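PDB 3WPU: beta-fructofuranosidase from Arthrobacter, which belongs to the levansucrase/invertase family, enzymes whose catalytic domain is a five-bladed beta-propeller. Local coordinates for residues A[13-18]-A[381-386]; A[18-23]-A[376-381]; A[25-30]-A[327-332]; A[260-265]-A[308-313]. All coordinates share one frame; numbering follows the deposited sequence.

From the N terminus, residues 13-30 make three contacts in succession. Interaction 1 closes the largest loop, bringing 13-18 against 381-386. Interaction 2 joins 18-23 to 376-381; it shares Tyr18 and Asp381 with interaction 1 and closes a slightly smaller loop. Inside that lies interaction 3, where 25-30 adds a short parallel edge to strand 321-331. Innermost is interaction 4, the antiparallel pair 260-265 and 308-313. The four loops are concentric and none cross. Interactions 3 and 4 belong to one sheet, whereas 1 and 2 tie the N-terminal segment to the chain around the next sheet, which includes 369-375.

Interaction 1 of 4, residues A[13-18]-A[381-386]; sequences HTQQAY and DYQPLN
His13 lies with one ring face over the carbonyl oxygen of Tyr382 while its edge engages the carboxylate of Asp381. Tyr382 O sits 2.9 Å above the ring plane of His13, offset toward the rim, so its approach to ND1 is a face contact and not a hydrogen bond. The bond goes instead from ND1 of His13 to OD1 of Asp381, 2.8 Å long and nearly straight at 171°, lying in the ring plane and reaching the oxygen on its syn side. The carboxylate is turned 64° against the imidazole. Its other oxygen, OD2, accepts from Thr14 N at 3.0 Å, from above the carboxylate plane. Asp381 can hold both because its CG is anti to the backbone N (chi1 -179°), which carries the group across to 13-14. At the far side of the ring, His13 NE2 bonds to Asp32; with a carboxylate at each nitrogen, the imidazole is probably protonated on both. Pro384 CD comes within 3.4 Å of His13 CD2.

The backbones are linked as well: Gln15 N donates to Asp381 O, and Asp381 N to Gln16 O, each at 2.9 Å. Within 13-18, Thr14 OG1 accepts from Gln16 N in an ST turn that bends the N-terminal segment. A water gives protons to His13 O and Gln383 OE1 and accepts from Gln15 NE2, whose amide oxygen is held by Lys348. The contact thus fastens an irregular stretch ahead of strand 26-27 alongside strand 383-384, which itself pairs with strand 369-375.

Interaction 2 of 4, residues A[18-23]-A[376-381]; sequences YAPEDD and DGIRSD
Tyr18 N donates to Arg379 O over 2.8 Å, and a water returns the link by giving a proton to Tyr18 O and accepting from Arg379 N; just beyond, Ala19 to Asp22 form a type I beta turn. The motif is this turn, with carbonyl oxygens that face the guanidinium of Arg379. Arg379 leaves the backbone with CG anti to N (chi1 -176°), runs out past the CB of Tyr18, and bends only at chi3 (-52°) to present the guanidinium side-on to the turn. NE and NH2 both take Pro20 O, at 3.0 and 2.8 Å from that oxygen, and both bonds lie in the guanidinium plane. NE also has a weak bond to Ala19 O, the oxygen that accepts from Asp22 N to close the turn. NH1 bonds to Phe24 O and Pro326 O, and NH2 has a second partner in Pro325 O, so a buried positive charge is surrounded by backbone carbonyls.

The turn is braced from within by Asp22 OD2, which accepts from Ala19 N. Pro20 rests its CG against CD1 of Ile378 at 4.0 Å, the two side chains crossing at about a right angle, and both also touch Phe260 of strand 260-266. One carbonyl comes over the flat group instead of its edge: Asp22 O stands 3.0 Å above the guanidinium plane of Arg379, too poorly angled to NE for a hydrogen bond.

Interaction 3 of 4, residues A[25-30]-A[327-332]; sequences TAKWTR and ILSANC
Ala26 and Leu328 turn their side chains to one face of a short parallel strand pair, Lys27 and Ser329 to the other. On the first face CD1 of Leu328 reaches along the neighbouring strand, 4.0 Å from Ala26 CB and close to the CB of Trp28. Trp28 follows with CG anti to the backbone N (chi1 -177°), which carries the indole away from the pair; its CE3 passes Ala330 CB obliquely at 4.2 Å. The indole ends against Phe373, edge to face, and Tyr371, with NE1 bonded to Ser389 O. On the opposite face CG of Lys27 and CG2 of Thr25 lie near OG of Ser329, at 3.7 and 3.8 Å respectively.

Three backbone bonds zip the pair: Ala26 N to Ile327 O, Ser329 N to Ala26 O at 2.8 Å, and Trp28 N to Ser329 O at 2.9 Å. Farther on the strands part, and Arg30 bends at chi3 to send NH1 in its guanidinium plane to Cys332 O, 2.9 Å away. Its NE forms a salt bridge with Glu291, while Cys332 is tied by a disulfide to Cys276.

Strand 26-27 is the outer member of its sheet, added parallel to 321-331, whose other side carries 305-313. There Ile327 and Leu328 both face Val308 in a classic beta bulge, and just past the pair Thr29 caps helix 30-38.

Interaction 4 of 4, residues A[260-265]-A[308-313]; sequences FMVFEG and VGLAKA
Two central strands of a propeller blade, 260-266 and 305-313, meet here as an antiparallel ladder, Phe263 and Met261 forming the hydrogen-bonded pairs with Gly309 and Ala311. Met261 and Ala311 exchange bonds of 2.9 Å, N of each to O of the other. The next pair is uneven: Gly309 N reaches Phe263 O at 2.8 Å, but Phe263 N lies 3.3 Å from Gly309 O, approaching from above the carbonyl plane.

Phe263 has CG between its own N and carbonyl carbon (chi1 52°), a torsion that folds the ring over the partner strand. There one face covers Gly309 CA, offset toward the rim, 3.9 Å from the ring centroid and 20° off the normal, a CH-pi contact made possible because glycine puts no side chain in the way. The same ring brings CE2 to 4.1 Å from Ala311 CB, and Tyr233 meets it edge-to-face.

On the other face of the sheet, CG1 of Val262 touches CD1 of Leu310 at 3.8 Å. Phe260 and Lys312 run side by side in the same direction, CE1 of the ring against CB of the lysine at 3.8 Å. The extended lysine then delivers NZ to salt bridges with Glu258 and Glu21. With 245-250 and 321-331 on the outer sides, the strands follow one another as an up-and-down antiparallel meander, the four-stranded blade from which five-bladed propellers of this family are built.

Interaction 1 of 4, residues A[13-18]-A[381-386]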
# COMPACT_ATOMS: atom_id res chain seq x y z
N HIS A 13 5.68 -24.57 2.43
CA HIS A 13 4.79 -24.00 1.41
C HIS A 13 5.39 -24.35 0.05
O HIS A 13 6.60 -24.27 -0.16
CB HIS A 13 4.70 -22.49 1.52
CG HIS A 13 3.99 -21.99 2.74
ND1 HIS A 13 2.61 -21.92 2.82
CD2 HIS A 13 4.46 -21.47 3.90
CE1 HIS A 13 2.27 -21.42 4.00
NE2 HIS A 13 3.37 -21.12 4.66
N THR A 14 4.53 -24.72 -0.89
CA THR A 14 5.00 -25.22 -2.18
C THR A 14 5.13 -24.19 -3.28
O THR A 14 5.71 -24.48 -4.33
CB THR A 14 4.05 -26.30 -2.70
OG1 THR A 14 2.81 -25.71 -3.07
CG2 THR A 14 3.78 -27.33 -1.62
N GLN A 15 4.53 -23.01 -3.09
CA GLN A 15 4.41 -21.97 -4.12
C GLN A 15 3.57 -22.35 -5.33
O GLN A 15 3.52 -21.59 -6.29
CB GLN A 15 5.79 -21.47 -4.57
CG GLN A 15 6.57 -20.80 -3.44
CD GLN A 15 7.82 -20.14 -3.94
OE1 GLN A 15 7.81 -19.43 -4.96
NE2 GLN A 15 8.93 -20.36 -3.23
N GLN A 16 2.93 -23.51 -5.28
CA GLN A 16 2.17 -23.99 -6.45
C GLN A 16 1.02 -23.02 -6.77
O GLN A 16 0.34 -22.49 -5.86
CB GLN A 16 1.66 -25.42 -6.24
CG GLN A 16 0.57 -25.60 -5.22
CD GLN A 16 0.40 -27.07 -4.84
OE1 GLN A 16 -0.19 -27.85 -5.61
NE2 GLN A 16 0.92 -27.47 -3.68
N ALA A 17 0.84 -22.78 -8.06
CA ALA A 17 -0.21 -21.90 -8.56
C ALA A 17 -1.53 -22.61 -8.71
O ALA A 17 -1.59 -23.80 -9.05
CB ALA A 17 0.19 -21.32 -9.90
N TYR A 18 -2.60 -21.84 -8.52
CA TYR A 18 -3.95 -22.28 -8.78
C TYR A 18 -4.61 -21.26 -9.73
O TYR A 18 -4.03 -20.20 -10.01
CB TYR A 18 -4.73 -22.35 -7.46
CG TYR A 18 -4.17 -23.35 -6.47
CD1 TYR A 18 -4.74 -24.60 -6.33
CD2 TYR A 18 -3.06 -23.05 -5.71
CE1 TYR A 18 -4.23 -25.52 -5.43
CE2 TYR A 18 -2.54 -23.96 -4.80
CZ TYR A 18 -3.13 -25.20 -4.67
OH TYR A 18 -2.62 -26.13 -3.79
N ASP A 381 0.23 -21.34 -3.24
CA ASP A 381 0.59 -21.65 -1.86
C ASP A 381 1.79 -20.81 -1.49
O ASP A 381 2.94 -21.27 -1.47
CB ASP A 381 0.85 -23.14 -1.63
CG ASP A 381 1.21 -23.44 -0.20
OD1 ASP A 381 0.99 -22.55 0.68
OD2 ASP A 381 1.75 -24.52 0.09
N TYR A 382 1.51 -19.54 -1.21
CA TYR A 382 2.53 -18.53 -1.00
C TYR A 382 3.53 -18.92 0.09
O TYR A 382 3.15 -19.46 1.14
CB TYR A 382 1.87 -17.21 -0.60
CG TYR A 382 1.34 -16.37 -1.75
CD1 TYR A 382 -0.02 -16.33 -2.05
CD2 TYR A 382 2.22 -15.61 -2.53
CE1 TYR A 382 -0.50 -15.57 -3.12
CE2 TYR A 382 1.74 -14.83 -3.58
CZ TYR A 382 0.37 -14.81 -3.86
OH TYR A 382 -0.04 -14.02 -4.92
N GLN A 383 4.79 -18.63 -0.19
CA GLN A 383 5.88 -18.79 0.74
C GLN A 383 6.13 -17.43 1.39
O GLN A 383 6.59 -16.52 0.70
CB GLN A 383 7.13 -19.20 -0.01
CG GLN A 383 8.40 -19.25 0.81
CD GLN A 383 8.25 -20.22 1.97
OE1 GLN A 383 8.03 -21.43 1.75
NE2 GLN A 383 8.28 -19.71 3.18
N PRO A 384 5.86 -17.30 2.69
CA PRO A 384 6.28 -16.04 3.33
C PRO A 384 7.77 -15.82 3.24
O PRO A 384 8.56 -16.76 3.37
CB PRO A 384 5.84 -16.25 4.78
CG PRO A 384 4.72 -17.22 4.73
CD PRO A 384 5.19 -18.19 3.65
N LEU A 385 8.18 -14.58 3.00
CA LEU A 385 9.58 -14.28 2.68
C LEU A 385 10.49 -14.39 3.89
O LEU A 385 10.03 -14.33 5.05
CB LEU A 385 9.72 -12.87 2.09
CG LEU A 385 8.97 -12.61 0.78
CD1 LEU A 385 8.91 -11.12 0.52
CD2 LEU A 385 9.60 -13.37 -0.38
N ASN A 386 11.78 -14.59 3.62
CA ASN A 386 12.84 -14.52 4.64
C ASN A 386 12.67 -15.54 5.78
O ASN A 386 12.26 -15.23 6.90
CB ASN A 386 12.98 -13.06 5.13
CG ASN A 386 13.36 -12.13 4.00
OD1 ASN A 386 12.69 -11.11 3.71
ND2 ASN A 386 14.39 -12.50 3.33
O HOH W 1 8.58 -23.91 2.66
O HOH W 2 8.83 -22.29 -0.91

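Interaction 2 of 4, residues A[18-23]-A[376-381]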
# COMPACT_ATOMS: atom_id res chain seq x y z
N TYR A 18 -2.60 -21.84 -8.52
CA TYR A 18 -3.95 -22.28 -8.78
C TYR A 18 -4.61 -21.26 -9.73
O TYR A 18 -4.03 -20.20 -10.01
CB TYR A 18 -4.73 -22.35 -7.46
CG TYR A 18 -4.17 -23.35 -6.47
CD1 TYR A 18 -4.74 -24.60 -6.33
CD2 TYR A 18 -3.06 -23.05 -5.71
CE1 TYR A 18 -4.23 -25.52 -5.43
CE2 TYR A 18 -2.54 -23.96 -4.80
CZ TYR A 18 -3.13 -25.20 -4.67
OH TYR A 18 -2.62 -26.13 -3.79
N ALA A 19 -5.77 -21.61 -10.28
CA ALA A 19 -6.56 -20.66 -11.07
C ALA A 19 -7.01 -19.52 -10.18
O ALA A 19 -7.33 -19.73 -9.01
CB ALA A 19 -7.75 -21.32 -11.75
N PRO A 20 -7.07 -18.31 -10.75
CA PRO A 20 -7.59 -17.19 -9.94
C PRO A 20 -8.96 -17.46 -9.33
O PRO A 20 -9.24 -17.02 -8.22
CB PRO A 20 -7.61 -16.04 -10.94
CG PRO A 20 -6.42 -16.32 -11.75
CD PRO A 20 -6.53 -17.82 -12.02
N GLU A 21 -9.78 -18.25 -10.04
CA GLU A 21 -11.15 -18.58 -9.60
C GLU A 21 -11.25 -19.77 -8.63
O GLU A 21 -12.33 -20.05 -8.13
CB GLU A 21 -12.03 -18.86 -10.84
CG GLU A 21 -12.12 -17.70 -11.81
CD GLU A 21 -10.92 -17.58 -12.77
OE1 GLU A 21 -9.96 -18.38 -12.69
OE2 GLU A 21 -10.90 -16.64 -13.58
N ASP A 22 -10.14 -20.47 -8.38
CA ASP A 22 -10.08 -21.61 -7.47
C ASP A 22 -10.24 -21.19 -6.01
O ASP A 22 -10.13 -20.01 -5.70
CB ASP A 22 -8.74 -22.36 -7.60
CG ASP A 22 -8.66 -23.20 -8.88
OD1 ASP A 22 -9.72 -23.50 -9.48
OD2 ASP A 22 -7.53 -23.59 -9.28
N ASP A 23 -10.52 -22.16 -5.15
CA ASP A 23 -10.84 -21.88 -3.75
C ASP A 23 -9.66 -21.91 -2.80
O ASP A 23 -9.83 -21.61 -1.61
CB ASP A 23 -11.94 -22.84 -3.33
CG ASP A 23 -13.19 -22.59 -4.08
OD1 ASP A 23 -13.42 -23.26 -5.11
OD2 ASP A 23 -13.88 -21.64 -3.71
N ASP A 376 4.07 -18.91 -7.38
CA ASP A 376 4.07 -19.05 -8.83
C ASP A 376 2.84 -18.50 -9.55
O ASP A 376 2.77 -18.60 -10.78
CB ASP A 376 4.25 -20.54 -9.18
CG ASP A 376 5.67 -21.02 -8.90
OD1 ASP A 376 6.61 -20.21 -8.94
OD2 ASP A 376 5.84 -22.24 -8.71
N GLY A 377 1.88 -17.97 -8.82
CA GLY A 377 0.66 -17.41 -9.36
C GLY A 377 0.06 -16.43 -8.38
O GLY A 377 0.43 -16.45 -7.18
N ILE A 378 -0.86 -15.59 -8.85
CA ILE A 378 -1.54 -14.64 -7.93
C ILE A 378 -2.33 -15.38 -6.84
O ILE A 378 -2.43 -14.90 -5.70
CB ILE A 378 -2.39 -13.59 -8.67
CG1 ILE A 378 -3.55 -14.25 -9.46
CG2 ILE A 378 -1.48 -12.79 -9.59
CD1 ILE A 378 -4.47 -13.22 -10.07
N ARG A 379 -2.86 -16.55 -7.19
CA ARG A 379 -3.34 -17.53 -6.22
C ARG A 379 -2.35 -18.68 -6.20
O ARG A 379 -2.20 -19.42 -7.18
CB ARG A 379 -4.76 -18.02 -6.56
CG ARG A 379 -5.34 -18.97 -5.52
CD ARG A 379 -6.75 -19.47 -5.78
NE ARG A 379 -7.66 -18.37 -6.05
CZ ARG A 379 -8.16 -17.57 -5.11
NH1 ARG A 379 -7.91 -17.81 -3.84
NH2 ARG A 379 -8.95 -16.58 -5.47
N SER A 380 -1.64 -18.82 -5.10
CA SER A 380 -0.65 -19.86 -4.96
C SER A 380 -0.50 -20.26 -3.51
O SER A 380 -1.00 -19.57 -2.63
CB SER A 380 0.67 -19.38 -5.57
OG SER A 380 1.21 -18.28 -4.86
N ASP A 381 0.23 -21.34 -3.24
CA ASP A 381 0.59 -21.65 -1.86
C ASP A 381 1.79 -20.81 -1.49
O ASP A 381 2.94 -21.27 -1.47
CB ASP A 381 0.85 -23.14 -1.63
CG ASP A 381 1.21 -23.44 -0.20
OD1 ASP A 381 0.99 -22.55 0.68
OD2 ASP A 381 1.75 -24.52 0.09
O HOH W 3 -3.36 -17.57 -9.88

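Interaction 3 of 4, residues A[25-30]-A[327-332]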
# COMPACT_ATOMS: atom_id res chain seq x y z
N THR A 25 -6.81 -20.95 -0.52
CA THR A 25 -6.37 -19.75 0.20
C THR A 25 -5.09 -20.12 0.95
O THR A 25 -5.10 -21.05 1.79
CB THR A 25 -7.42 -19.28 1.19
OG1 THR A 25 -8.63 -18.93 0.53
CG2 THR A 25 -6.93 -18.06 1.98
N ALA A 26 -4.02 -19.39 0.67
CA ALA A 26 -2.73 -19.58 1.36
C ALA A 26 -2.87 -19.07 2.78
O ALA A 26 -3.63 -18.13 3.01
CB ALA A 26 -1.62 -18.82 0.67
N LYS A 27 -2.15 -19.70 3.69
CA LYS A 27 -2.12 -19.27 5.09
C LYS A 27 -0.76 -18.74 5.47
O LYS A 27 0.28 -19.37 5.20
CB LYS A 27 -2.47 -20.45 6.00
CG LYS A 27 -3.87 -20.99 5.77
CD LYS A 27 -4.19 -22.10 6.74
CE LYS A 27 -5.57 -22.67 6.51
NZ LYS A 27 -5.57 -23.53 5.30
N TRP A 28 -0.75 -17.57 6.11
CA TRP A 28 0.42 -17.10 6.84
C TRP A 28 0.23 -17.67 8.23
O TRP A 28 -0.65 -17.23 8.96
CB TRP A 28 0.45 -15.57 6.88
CG TRP A 28 1.64 -14.98 7.55
CD1 TRP A 28 2.86 -15.57 7.73
CD2 TRP A 28 1.76 -13.65 8.10
NE1 TRP A 28 3.71 -14.71 8.39
CE2 TRP A 28 3.07 -13.52 8.56
CE3 TRP A 28 0.90 -12.55 8.16
CZ2 TRP A 28 3.52 -12.35 9.16
CZ3 TRP A 28 1.35 -11.41 8.79
CH2 TRP A 28 2.65 -11.31 9.23
N THR A 29 0.98 -18.73 8.55
CA THR A 29 0.61 -19.56 9.70
C THR A 29 1.24 -19.03 10.98
O THR A 29 2.14 -18.22 10.93
CB THR A 29 1.06 -21.02 9.54
OG1 THR A 29 2.50 -21.08 9.58
CG2 THR A 29 0.57 -21.61 8.21
N ARG A 30 0.80 -19.56 12.13
CA ARG A 30 1.45 -19.21 13.40
C ARG A 30 2.90 -19.70 13.43
O ARG A 30 3.77 -19.00 13.92
CB ARG A 30 0.65 -19.76 14.58
CG ARG A 30 -0.67 -19.03 14.77
CD ARG A 30 -1.43 -19.48 16.02
NE ARG A 30 -0.72 -19.31 17.28
CZ ARG A 30 -0.74 -18.21 18.03
NH1 ARG A 30 -1.41 -17.13 17.64
NH2 ARG A 30 -0.08 -18.19 19.18
N ILE A 327 -6.99 -14.84 -1.22
CA ILE A 327 -5.68 -15.44 -1.58
C ILE A 327 -4.73 -15.68 -0.43
O ILE A 327 -3.82 -16.51 -0.54
CB ILE A 327 -4.95 -14.68 -2.73
CG1 ILE A 327 -4.76 -13.19 -2.39
CG2 ILE A 327 -5.71 -14.83 -4.04
CD1 ILE A 327 -3.85 -12.45 -3.35
N LEU A 328 -4.90 -14.94 0.67
CA LEU A 328 -4.09 -15.14 1.87
C LEU A 328 -4.96 -14.91 3.10
O LEU A 328 -5.81 -13.99 3.11
CB LEU A 328 -2.91 -14.19 1.88
CG LEU A 328 -1.93 -14.33 3.05
CD1 LEU A 328 -1.01 -15.53 2.84
CD2 LEU A 328 -1.14 -13.05 3.33
N SER A 329 -4.84 -15.79 4.08
CA SER A 329 -5.46 -15.60 5.40
C SER A 329 -4.40 -15.64 6.45
O SER A 329 -3.41 -16.37 6.32
CB SER A 329 -6.52 -16.66 5.70
OG SER A 329 -5.99 -17.98 5.66
N ALA A 330 -4.63 -14.85 7.51
CA ALA A 330 -3.78 -14.76 8.66
C ALA A 330 -4.57 -15.06 9.96
O ALA A 330 -4.43 -14.35 10.99
CB ALA A 330 -3.16 -13.37 8.72
N ASN A 331 -5.39 -16.10 9.90
CA ASN A 331 -6.24 -16.48 11.03
C ASN A 331 -5.40 -16.89 12.22
O ASN A 331 -4.46 -17.68 12.10
CB ASN A 331 -7.22 -17.60 10.66
CG ASN A 331 -8.19 -17.19 9.57
OD1 ASN A 331 -8.34 -16.02 9.25
ND2 ASN A 331 -8.83 -18.17 8.96
N CYS A 332 -5.71 -16.26 13.35
CA CYS A 332 -4.92 -16.34 14.57
C CYS A 332 -3.47 -15.85 14.43
O CYS A 332 -2.59 -16.28 15.18
CB CYS A 332 -4.99 -17.77 15.14
SG CYS A 332 -6.67 -18.19 15.68
O HOH W 4 -2.97 -18.40 9.68

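Interaction 4 of 4, residues A[260-265]-A[308-313]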
# COMPACT_ATOMS: atom_id res chain seq x y z
N PHE A 260 -7.55 -7.75 -12.37
CA PHE A 260 -7.80 -8.23 -11.02
C PHE A 260 -7.57 -7.11 -10.04
O PHE A 260 -7.06 -6.06 -10.40
CB PHE A 260 -6.89 -9.40 -10.66
CG PHE A 260 -7.20 -10.63 -11.45
CD1 PHE A 260 -8.16 -11.52 -11.00
CD2 PHE A 260 -6.54 -10.89 -12.63
CE1 PHE A 260 -8.48 -12.66 -11.74
CE2 PHE A 260 -6.85 -12.03 -13.37
CZ PHE A 260 -7.81 -12.90 -12.91
N MET A 261 -8.01 -7.36 -8.82
CA MET A 261 -7.84 -6.43 -7.70
C MET A 261 -7.56 -7.24 -6.45
O MET A 261 -8.21 -8.24 -6.20
CB MET A 261 -9.14 -5.64 -7.52
CG MET A 261 -9.21 -4.70 -6.29
SD MET A 261 -10.91 -4.22 -5.94
CE MET A 261 -11.35 -3.28 -7.40
N VAL A 262 -6.64 -6.75 -5.62
CA VAL A 262 -6.51 -7.22 -4.26
C VAL A 262 -6.89 -6.10 -3.31
O VAL A 262 -6.90 -4.92 -3.67
CB VAL A 262 -5.11 -7.80 -3.91
CG1 VAL A 262 -4.86 -9.09 -4.70
CG2 VAL A 262 -4.00 -6.82 -4.18
N PHE A 263 -7.29 -6.53 -2.13
CA PHE A 263 -7.75 -5.61 -1.10
C PHE A 263 -7.66 -6.31 0.24
O PHE A 263 -7.51 -7.52 0.32
CB PHE A 263 -9.20 -5.17 -1.38
CG PHE A 263 -10.14 -6.31 -1.59
CD1 PHE A 263 -10.81 -6.89 -0.52
CD2 PHE A 263 -10.33 -6.84 -2.84
CE1 PHE A 263 -11.63 -7.97 -0.69
CE2 PHE A 263 -11.16 -7.93 -3.02
CZ PHE A 263 -11.82 -8.49 -1.95
N GLU A 264 -7.67 -5.53 1.32
CA GLU A 264 -7.76 -6.06 2.66
C GLU A 264 -9.17 -6.44 3.05
O GLU A 264 -10.10 -5.66 2.87
CB GLU A 264 -7.25 -5.02 3.69
CG GLU A 264 -7.40 -5.53 5.11
CD GLU A 264 -6.96 -4.53 6.17
OE1 GLU A 264 -6.69 -3.38 5.82
OE2 GLU A 264 -6.93 -4.92 7.36
N GLY A 265 -9.32 -7.63 3.62
CA GLY A 265 -10.55 -8.06 4.27
C GLY A 265 -10.28 -8.71 5.61
O GLY A 265 -9.14 -8.67 6.12
N VAL A 308 -6.47 -11.30 2.74
CA VAL A 308 -6.27 -10.53 1.53
C VAL A 308 -7.19 -11.13 0.50
O VAL A 308 -7.11 -12.32 0.19
CB VAL A 308 -4.80 -10.55 1.01
CG1 VAL A 308 -4.73 -9.84 -0.32
CG2 VAL A 308 -3.89 -9.88 2.03
N GLY A 309 -8.06 -10.28 -0.02
CA GLY A 309 -9.04 -10.66 -1.03
C GLY A 309 -8.59 -10.45 -2.46
O GLY A 309 -7.62 -9.75 -2.74
N LEU A 310 -9.30 -11.13 -3.36
CA LEU A 310 -9.10 -11.02 -4.80
C LEU A 310 -10.47 -10.80 -5.45
O LEU A 310 -11.49 -11.35 -4.98
CB LEU A 310 -8.49 -12.31 -5.36
CG LEU A 310 -8.02 -12.25 -6.82
CD1 LEU A 310 -6.86 -11.31 -7.06
CD2 LEU A 310 -7.68 -13.66 -7.33
N ALA A 311 -10.50 -9.96 -6.47
CA ALA A 311 -11.69 -9.74 -7.28
C ALA A 311 -11.26 -9.63 -8.73
O ALA A 311 -10.10 -9.32 -9.05
CB ALA A 311 -12.46 -8.50 -6.86
N LYS A 312 -12.20 -9.93 -9.62
CA LYS A 312 -11.98 -9.87 -11.05
C LYS A 312 -13.02 -8.97 -11.71
O LYS A 312 -14.22 -9.06 -11.40
CB LYS A 312 -12.06 -11.28 -11.61
CG LYS A 312 -11.84 -11.36 -13.11
CD LYS A 312 -12.01 -12.79 -13.57
CE LYS A 312 -11.79 -12.87 -15.06
NZ LYS A 312 -11.70 -14.28 -15.55
N ALA A 313 -12.55 -8.13 -12.63
CA ALA A 313 -13.44 -7.20 -13.36
C ALA A 313 -14.27 -7.99 -14.38
O ALA A 313 -13.77 -8.95 -15.01
CB ALA A 313 -12.64 -6.12 -14.06